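Local atomic coordinates of enoyl CoA hydratase/isomerase (Crotonase) (Legionella pneumophila subsp. pneumophila, PDB entry 3I47), a protein that belongs to the enoyl-CoA hydratase/isomerase (crotonase) family and probably adds water to, or isomerises, the double bond of enoyl-CoA thioesters. Residues 157-160 and 161-165; 167-171 and 172-176. All coordinates share one frame; numbering follows the deposited sequence.

Contact 1: 157-160 and 161-165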
# COMPACT_ATOMS: atom_id res chain seq x y z
N ARG A 157 3.30 -19.78 -3.96
CA ARG A 157 3.81 -20.81 -3.04
C ARG A 157 3.68 -20.36 -1.57
O ARG A 157 3.09 -21.06 -0.75
CB ARG A 157 5.26 -21.19 -3.40
CG ARG A 157 5.84 -22.38 -2.61
CD ARG A 157 7.20 -22.82 -3.20
NE ARG A 157 7.79 -23.97 -2.50
CZ ARG A 157 7.39 -25.23 -2.66
NH1 ARG A 157 7.95 -26.21 -1.97
NH2 ARG A 157 6.42 -25.51 -3.51
N ALA A 158 4.20 -19.17 -1.27
CA ALA A 158 4.20 -18.68 0.10
C ALA A 158 2.79 -18.32 0.53
O ALA A 158 2.39 -18.61 1.66
CB ALA A 158 5.12 -17.48 0.23
N ALA A 159 2.04 -17.71 -0.39
CA ALA A 159 0.67 -17.29 -0.07
C ALA A 159 -0.20 -18.50 0.27
O ALA A 159 -0.90 -18.49 1.28
CB ALA A 159 0.04 -16.50 -1.21
N LYS A 160 -0.12 -19.53 -0.56
CA LYS A 160 -0.88 -20.75 -0.34
C LYS A 160 -0.57 -21.33 1.05
O LYS A 160 -1.47 -21.68 1.80
CB LYS A 160 -0.57 -21.77 -1.43
CG LYS A 160 -1.57 -22.89 -1.51
CD LYS A 160 -1.20 -24.01 -2.49
CE LYS A 160 -0.29 -23.60 -3.60
NZ LYS A 160 1.01 -24.30 -3.39
N MET A 161 0.73 -21.41 1.39
CA MET A 161 1.14 -21.91 2.70
C MET A 161 0.49 -21.12 3.83
O MET A 161 -0.11 -21.70 4.74
CB MET A 161 2.67 -21.81 2.85
CG MET A 161 3.19 -22.18 4.24
SD MET A 161 5.01 -22.09 4.36
CE MET A 161 5.24 -20.36 4.72
N LEU A 162 0.65 -19.79 3.78
CA LEU A 162 0.22 -18.96 4.89
C LEU A 162 -1.30 -18.89 5.00
O LEU A 162 -1.84 -18.75 6.11
CB LEU A 162 0.83 -17.56 4.79
CG LEU A 162 2.36 -17.56 4.83
CD1 LEU A 162 2.90 -16.21 4.36
CD2 LEU A 162 2.84 -17.93 6.24
N PHE A 163 -2.00 -19.01 3.86
CA PHE A 163 -3.48 -19.07 3.89
C PHE A 163 -3.94 -20.38 4.55
O PHE A 163 -4.88 -20.38 5.35
CB PHE A 163 -4.11 -19.03 2.49
CG PHE A 163 -3.92 -17.74 1.74
CD1 PHE A 163 -3.50 -16.57 2.37
CD2 PHE A 163 -4.21 -17.69 0.37
CE1 PHE A 163 -3.34 -15.38 1.65
CE2 PHE A 163 -4.07 -16.51 -0.36
CZ PHE A 163 -3.63 -15.35 0.29
N MET A 164 -3.28 -21.49 4.21
CA MET A 164 -3.70 -22.79 4.71
C MET A 164 -3.39 -22.96 6.21
O MET A 164 -4.13 -23.62 6.94
CB MET A 164 -3.05 -23.93 3.91
CG MET A 164 -3.46 -23.98 2.43
SD MET A 164 -2.84 -25.47 1.54
CE MET A 164 -1.06 -25.40 1.88
N SER A 165 -2.27 -22.39 6.65
CA SER A 165 -1.80 -22.61 8.02
C SER A 165 -2.38 -21.58 9.00
O SER A 165 -2.50 -21.88 10.19
CB SER A 165 -0.28 -22.54 8.08
OG SER A 165 0.15 -21.19 7.93
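Ala-159 O is approached by two parts of the same residue four positions on. The backbone amide of Phe-163 donates to it over 2.9 Å from N to O, while the phenyl ring of Phe-163 lays one face over it. The oxygen stands 3.1 Å above the ring plane, displaced toward the rim on the side of CG. The torsion chi1 of -66° explains this: with CG beside the backbone N and anti to the carbonyl carbon, the ring folds back along the helix toward the preceding turn. Its far end also reaches the methyl of Ala-159, CZ lying 4.1 Å from CB.

The same i to i+4 pattern repeats at the neighbouring positions. Leu-162 N bonds to Ala-158 O at 3.0 Å, and CG of the leucine side chain passes that oxygen at 3.3 Å. Met-161 N reaches Arg-157 O, a longer bond at 3.2 Å, and Met-164 N reaches Lys-160 O.

The exposed side carries longer chains. Lys-160 and Met-164 run side by side, pointing the same way, with CG of the lysine 4.2 Å from SD of the methionine. Met-164 curls at its last torsion (chi3 -54°), which turns CE back to 3.7 Å from Lys-160 O.

On the buried side, helix 147-154 receives Ala-159 at Val-151 and Leu-162 at Ile-154, and the ring of Phe-163 meets that of Phe-134 edge to face. Ala-159, Leu-162 and part of Phe-163 thus face the protein, while Arg-157, Lys-160 and the two methionines lie outside. This is the pattern of a surface alpha-helix, amphipathic only in part because of those methionines: helix 156-165, with one face packed on helix 147-154 in the crotonase fold.

Contact 2: 167-171 and 172-176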
# COMPACT_ATOMS: atom_id res chain seq x y z
N GLU A 167 -0.72 -19.30 10.10
CA GLU A 167 0.37 -19.04 11.04
C GLU A 167 0.70 -17.55 11.11
O GLU A 167 0.57 -16.81 10.13
CB GLU A 167 1.61 -19.86 10.71
CG GLU A 167 2.36 -19.43 9.45
CD GLU A 167 3.24 -20.54 8.90
OE1 GLU A 167 4.39 -20.67 9.37
OE2 GLU A 167 2.78 -21.26 8.00
N VAL A 168 1.15 -17.13 12.28
CA VAL A 168 1.68 -15.77 12.45
C VAL A 168 3.12 -15.76 11.96
O VAL A 168 3.89 -16.68 12.26
CB VAL A 168 1.60 -15.33 13.93
CG1 VAL A 168 2.20 -13.91 14.12
CG2 VAL A 168 0.17 -15.36 14.40
N PHE A 169 3.47 -14.75 11.18
CA PHE A 169 4.85 -14.60 10.73
C PHE A 169 5.39 -13.23 11.06
O PHE A 169 4.67 -12.23 10.99
CB PHE A 169 5.04 -14.98 9.24
CG PHE A 169 4.18 -14.21 8.26
CD1 PHE A 169 4.74 -13.22 7.44
CD2 PHE A 169 2.82 -14.53 8.08
CE1 PHE A 169 3.98 -12.53 6.49
CE2 PHE A 169 2.03 -13.85 7.14
CZ PHE A 169 2.61 -12.84 6.33
N ASP A 170 6.66 -13.19 11.47
CA ASP A 170 7.26 -11.94 11.94
C ASP A 170 7.73 -11.01 10.82
O ASP A 170 7.60 -11.33 9.64
CB ASP A 170 8.34 -12.20 13.01
CG ASP A 170 9.57 -12.93 12.48
OD1 ASP A 170 9.78 -12.97 11.25
OD2 ASP A 170 10.35 -13.46 13.31
N ALA A 171 8.22 -9.84 11.21
CA ALA A 171 8.61 -8.82 10.25
C ALA A 171 9.78 -9.30 9.39
O ALA A 171 9.79 -9.04 8.19
CB ALA A 171 8.98 -7.52 10.96
N THR A 172 10.73 -10.02 9.99
CA THR A 172 11.85 -10.60 9.22
C THR A 172 11.36 -11.57 8.14
O THR A 172 11.85 -11.56 6.99
CB THR A 172 12.89 -11.28 10.13
OG1 THR A 172 13.42 -10.30 11.03
CG2 THR A 172 14.05 -11.89 9.29
N ARG A 173 10.38 -12.40 8.49
CA ARG A 173 9.78 -13.31 7.53
C ARG A 173 9.01 -12.56 6.45
O ARG A 173 9.11 -12.90 5.26
CB ARG A 173 8.87 -14.32 8.24
CG ARG A 173 8.44 -15.45 7.33
CD ARG A 173 9.68 -16.05 6.66
NE ARG A 173 9.41 -17.31 5.98
CZ ARG A 173 9.96 -17.66 4.82
NH1 ARG A 173 10.78 -16.83 4.18
NH2 ARG A 173 9.69 -18.84 4.30
N ALA A 174 8.24 -11.54 6.84
CA ALA A 174 7.54 -10.72 5.85
C ALA A 174 8.51 -10.06 4.87
O ALA A 174 8.23 -9.96 3.69
CB ALA A 174 6.65 -9.69 6.52
N TYR A 175 9.67 -9.65 5.39
CA TYR A 175 10.73 -9.05 4.57
C TYR A 175 11.33 -10.07 3.60
O TYR A 175 11.49 -9.78 2.41
CB TYR A 175 11.81 -8.50 5.50
CG TYR A 175 13.01 -7.90 4.83
CD1 TYR A 175 14.14 -8.67 4.58
CD2 TYR A 175 13.03 -6.55 4.46
CE1 TYR A 175 15.27 -8.11 3.97
CE2 TYR A 175 14.15 -5.99 3.85
CZ TYR A 175 15.27 -6.78 3.61
OH TYR A 175 16.39 -6.23 3.03
N SER A 176 11.64 -11.27 4.10
CA SER A 176 12.26 -12.29 3.25
C SER A 176 11.30 -12.76 2.15
O SER A 176 11.73 -13.17 1.07
CB SER A 176 12.79 -13.46 4.07
OG SER A 176 11.72 -14.15 4.70
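Asp-170 caps the helix that begins directly after it, and Phe-169 packs against the first turn, making this an aspartate N-cap at a strand-to-helix junction. Strand 168-170 and the helical segment 172-176 run at 82° to each other. At the cap, OD1 of Asp-170 accepts from Arg-173 N at 2.9 Å, met nearly along its C-O axis. The carboxylate is folded over the helix start by a chi1 of 66°, which sets CG between the backbone N and the carbonyl carbon. The backbone oxygen of the same residue takes Ala-174 N, also at 2.9 Å and in the carbonyl plane, so Asp-170 holds two successive amides of the first turn.

Packing is close on the buried side. The Phe-169 ring presents its edge to Ala-174, with CE1 3.9 Å from the alanine CB. At the margin, CG of Arg-173 covers CB of Phe-169 at 3.9 Å. The side chain of Phe-169 also touches Leu-179 and, in helix 156-165, Leu-162, and its backbone joins strand 131-133 through a hydrogen bond to Phe-132.

The solvent side is looser; there the outer part of Arg-173 and Ser-176 lie exposed. The guanidinium does not pair with the capping carboxylate, for NE of Arg-173 stays 6.8 Å from OD1 of Asp-170. It turns along the helix instead, and its NH1 donates to Ser-176 OG at 2.9 Å with the oxygen in the guanidinium plane. That hydroxyl in turn donates to Arg-173 O, again at 2.9 Å.

Overall arrangement
Contacts 1 and 2 follow each other along the chain, and their centres lie 12 Å apart on the same side of the molecule's centre. Leu-162 of contact 1 joins them: its CD1 sits 3.7 Å from CE2 of Phe-169, and its CD2 sits 3.6 Å from CG of Glu-167. Between helix 156-165 and strand 168-170, Ser-165 OG and Glu-167 OE2 add a hydrogen bond. Here a helix, a short strand and a second helix are joined by local bonding and by the packing of Leu-162 on Phe-169 and on the aliphatic part of Glu-167. Both contacts are structural packing within the crotonase fold.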